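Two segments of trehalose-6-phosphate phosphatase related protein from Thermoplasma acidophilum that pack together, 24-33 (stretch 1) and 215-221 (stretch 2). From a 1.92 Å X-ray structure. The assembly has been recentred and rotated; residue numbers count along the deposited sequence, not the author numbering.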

# COMPACT_ATOMS: atom_id res chain seq x y z
N ALA A 24 -9.25 -7.94 -6.64
CA ALA A 24 -10.53 -7.57 -6.04
C ALA A 24 -11.65 -8.46 -6.57
O ALA A 24 -11.72 -8.71 -7.78
CB ALA A 24 -10.85 -6.11 -6.35
N ASP A 25 -12.50 -8.96 -5.68
CA ASP A 25 -13.62 -9.79 -6.11
C ASP A 25 -14.75 -8.88 -6.58
O ASP A 25 -14.69 -7.67 -6.38
CB ASP A 25 -14.11 -10.73 -4.98
CG ASP A 25 -14.51 -9.98 -3.72
OD1 ASP A 25 -14.92 -8.81 -3.80
OD2 ASP A 25 -14.43 -10.59 -2.63
N ALA A 26 -15.78 -9.47 -7.20
CA ALA A 26 -16.91 -8.70 -7.71
C ALA A 26 -17.52 -7.77 -6.66
O ALA A 26 -17.93 -6.66 -6.99
CB ALA A 26 -17.99 -9.66 -8.24
N GLY A 27 -17.59 -8.23 -5.42
CA GLY A 27 -18.16 -7.41 -4.36
C GLY A 27 -17.41 -6.10 -4.17
O GLY A 27 -18.02 -5.03 -4.06
N LEU A 28 -16.09 -6.19 -4.12
CA LEU A 28 -15.27 -5.00 -3.94
C LEU A 28 -15.34 -4.11 -5.18
O LEU A 28 -15.38 -2.88 -5.07
CB LEU A 28 -13.81 -5.39 -3.65
CG LEU A 28 -12.84 -4.22 -3.42
CD1 LEU A 28 -13.38 -3.30 -2.33
CD2 LEU A 28 -11.45 -4.75 -3.04
N LEU A 29 -15.36 -4.73 -6.36
CA LEU A 29 -15.43 -3.97 -7.60
C LEU A 29 -16.70 -3.12 -7.63
O LEU A 29 -16.67 -1.96 -8.02
CB LEU A 29 -15.40 -4.92 -8.81
CG LEU A 29 -14.05 -5.61 -9.05
CD1 LEU A 29 -14.17 -6.70 -10.11
CD2 LEU A 29 -13.03 -4.56 -9.48
N SER A 30 -17.82 -3.70 -7.19
CA SER A 30 -19.10 -2.98 -7.17
C SER A 30 -19.06 -1.83 -6.16
O SER A 30 -19.46 -0.70 -6.48
CB SER A 30 -20.23 -3.96 -6.82
OG SER A 30 -21.45 -3.28 -6.58
N LEU A 31 -18.57 -2.11 -4.96
CA LEU A 31 -18.47 -1.11 -3.89
C LEU A 31 -17.65 0.11 -4.28
O LEU A 31 -18.08 1.24 -4.09
CB LEU A 31 -17.86 -1.73 -2.64
CG LEU A 31 -18.77 -2.51 -1.70
CD1 LEU A 31 -17.92 -3.20 -0.64
CD2 LEU A 31 -19.78 -1.57 -1.05
N ILE A 32 -16.45 -0.13 -4.80
CA ILE A 32 -15.57 0.97 -5.18
C ILE A 32 -16.10 1.67 -6.43
O ILE A 32 -16.00 2.89 -6.55
CB ILE A 32 -14.12 0.46 -5.41
CG1 ILE A 32 -13.59 -0.16 -4.11
CG2 ILE A 32 -13.22 1.60 -5.83
CD1 ILE A 32 -13.57 0.82 -2.94
N SER A 33 -16.67 0.89 -7.34
CA SER A 33 -17.25 1.44 -8.56
C SER A 33 -18.30 2.49 -8.17
O SER A 33 -18.32 3.59 -8.71
CB SER A 33 -17.91 0.33 -9.39
OG SER A 33 -18.59 0.87 -10.51
N MSE A 215 -15.01 -3.07 7.08
CA MSE A 215 -14.59 -1.87 6.37
C MSE A 215 -15.44 -1.71 5.10
O MSE A 215 -15.90 -0.61 4.79
CB MSE A 215 -13.11 -1.97 5.98
CG MSE A 215 -12.57 -0.74 5.28
SE MSE A 215 -12.51 0.85 6.42
CE MSE A 215 -13.76 1.93 5.45
N ARG A 216 -15.64 -2.80 4.38
CA ARG A 216 -16.44 -2.76 3.16
C ARG A 216 -17.88 -2.36 3.48
O ARG A 216 -18.53 -1.65 2.72
CB ARG A 216 -16.45 -4.12 2.48
CG ARG A 216 -15.12 -4.51 1.85
CD ARG A 216 -15.27 -5.75 0.99
NE ARG A 216 -14.00 -6.16 0.40
CZ ARG A 216 -13.88 -7.19 -0.43
NH1 ARG A 216 -14.94 -7.91 -0.76
NH2 ARG A 216 -12.69 -7.51 -0.93
N LYS A 217 -18.37 -2.83 4.63
CA LYS A 217 -19.73 -2.54 5.06
C LYS A 217 -19.91 -1.05 5.32
O LYS A 217 -20.95 -0.49 5.00
CB LYS A 217 -20.05 -3.34 6.32
CG LYS A 217 -21.53 -3.42 6.64
CD LYS A 217 -21.79 -4.34 7.82
CE LYS A 217 -23.28 -4.54 8.04
NZ LYS A 217 -23.56 -5.47 9.16
N ILE A 218 -18.89 -0.42 5.89
CA ILE A 218 -18.95 1.00 6.17
C ILE A 218 -18.99 1.78 4.85
O ILE A 218 -19.76 2.74 4.71
CB ILE A 218 -17.73 1.46 7.01
CG1 ILE A 218 -17.91 1.01 8.46
CG2 ILE A 218 -17.56 2.97 6.93
CD1 ILE A 218 -19.11 1.64 9.15
N LEU A 219 -18.18 1.35 3.89
CA LEU A 219 -18.14 2.01 2.58
C LEU A 219 -19.49 1.80 1.89
O LEU A 219 -20.00 2.70 1.22
CB LEU A 219 -17.01 1.42 1.73
CG LEU A 219 -15.58 1.60 2.24
CD1 LEU A 219 -14.60 0.98 1.25
CD2 LEU A 219 -15.27 3.07 2.42
N LYS A 220 -20.04 0.61 2.05
CA LYS A 220 -21.34 0.27 1.47
C LYS A 220 -22.38 1.25 2.02
O LYS A 220 -23.21 1.77 1.28
CB LYS A 220 -21.71 -1.16 1.87
CG LYS A 220 -23.11 -1.61 1.47
CD LYS A 220 -23.53 -2.84 2.27
CE LYS A 220 -24.82 -3.46 1.75
NZ LYS A 220 -24.63 -4.08 0.41
N PHE A 221 -22.33 1.50 3.32
CA PHE A 221 -23.26 2.40 3.98
C PHE A 221 -23.11 3.85 3.50
O PHE A 221 -24.10 4.53 3.22
CB PHE A 221 -23.06 2.35 5.49
CG PHE A 221 -24.13 3.08 6.26
CD1 PHE A 221 -25.43 2.59 6.29
CD2 PHE A 221 -23.82 4.25 6.94
CE1 PHE A 221 -26.43 3.27 6.99
CE2 PHE A 221 -24.82 4.94 7.65
CZ PHE A 221 -26.12 4.45 7.67
O HOH W 1 -11.62 -9.36 -3.02

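Two helices, 26-33 and 215-221, run in broadly the same direction, their axes inclined by 36° and 9.8 Å apart at closest approach; the small contact buries 321 Å² in all. Asp 25, at the N-cap of the first helix, does double duty. Its OD1 accepts from Leu 28 N at 2.9 Å with an N-H...O angle of 161°, capping a free backbone amide, while its carboxylate forms a salt bridge with Arg 216. Both bonds from Arg 216 NH1 are weak: that to Asp 25 OD1 is 3.2 Å long and bent to 131°, that to Asp 25 OD2 3.3 Å but nearly straight at 172°. Water 1 links the same two residues through other atoms, accepting from the backbone Asp 25 N at 2.8 Å and from Arg 216 NH2 at 3.0 Å.

One turn on, Leu 28 CB lies over one face of the guanidinium, 3.6 Å from Arg 216 NH2, so the planar group is packed as well as paired. Leu 31 points toward the second helix and spans a turn of it: its CD1 is 3.6 Å from Arg 216 CB, and its CD2 3.5 Å from Lys 220 CA. The CA-to-CB bond of Ile 32 points away, but the end of its side chain comes nearer, placing CD1 4.3 Å from Leu 219 CD1 in a looser, purely apolar contact.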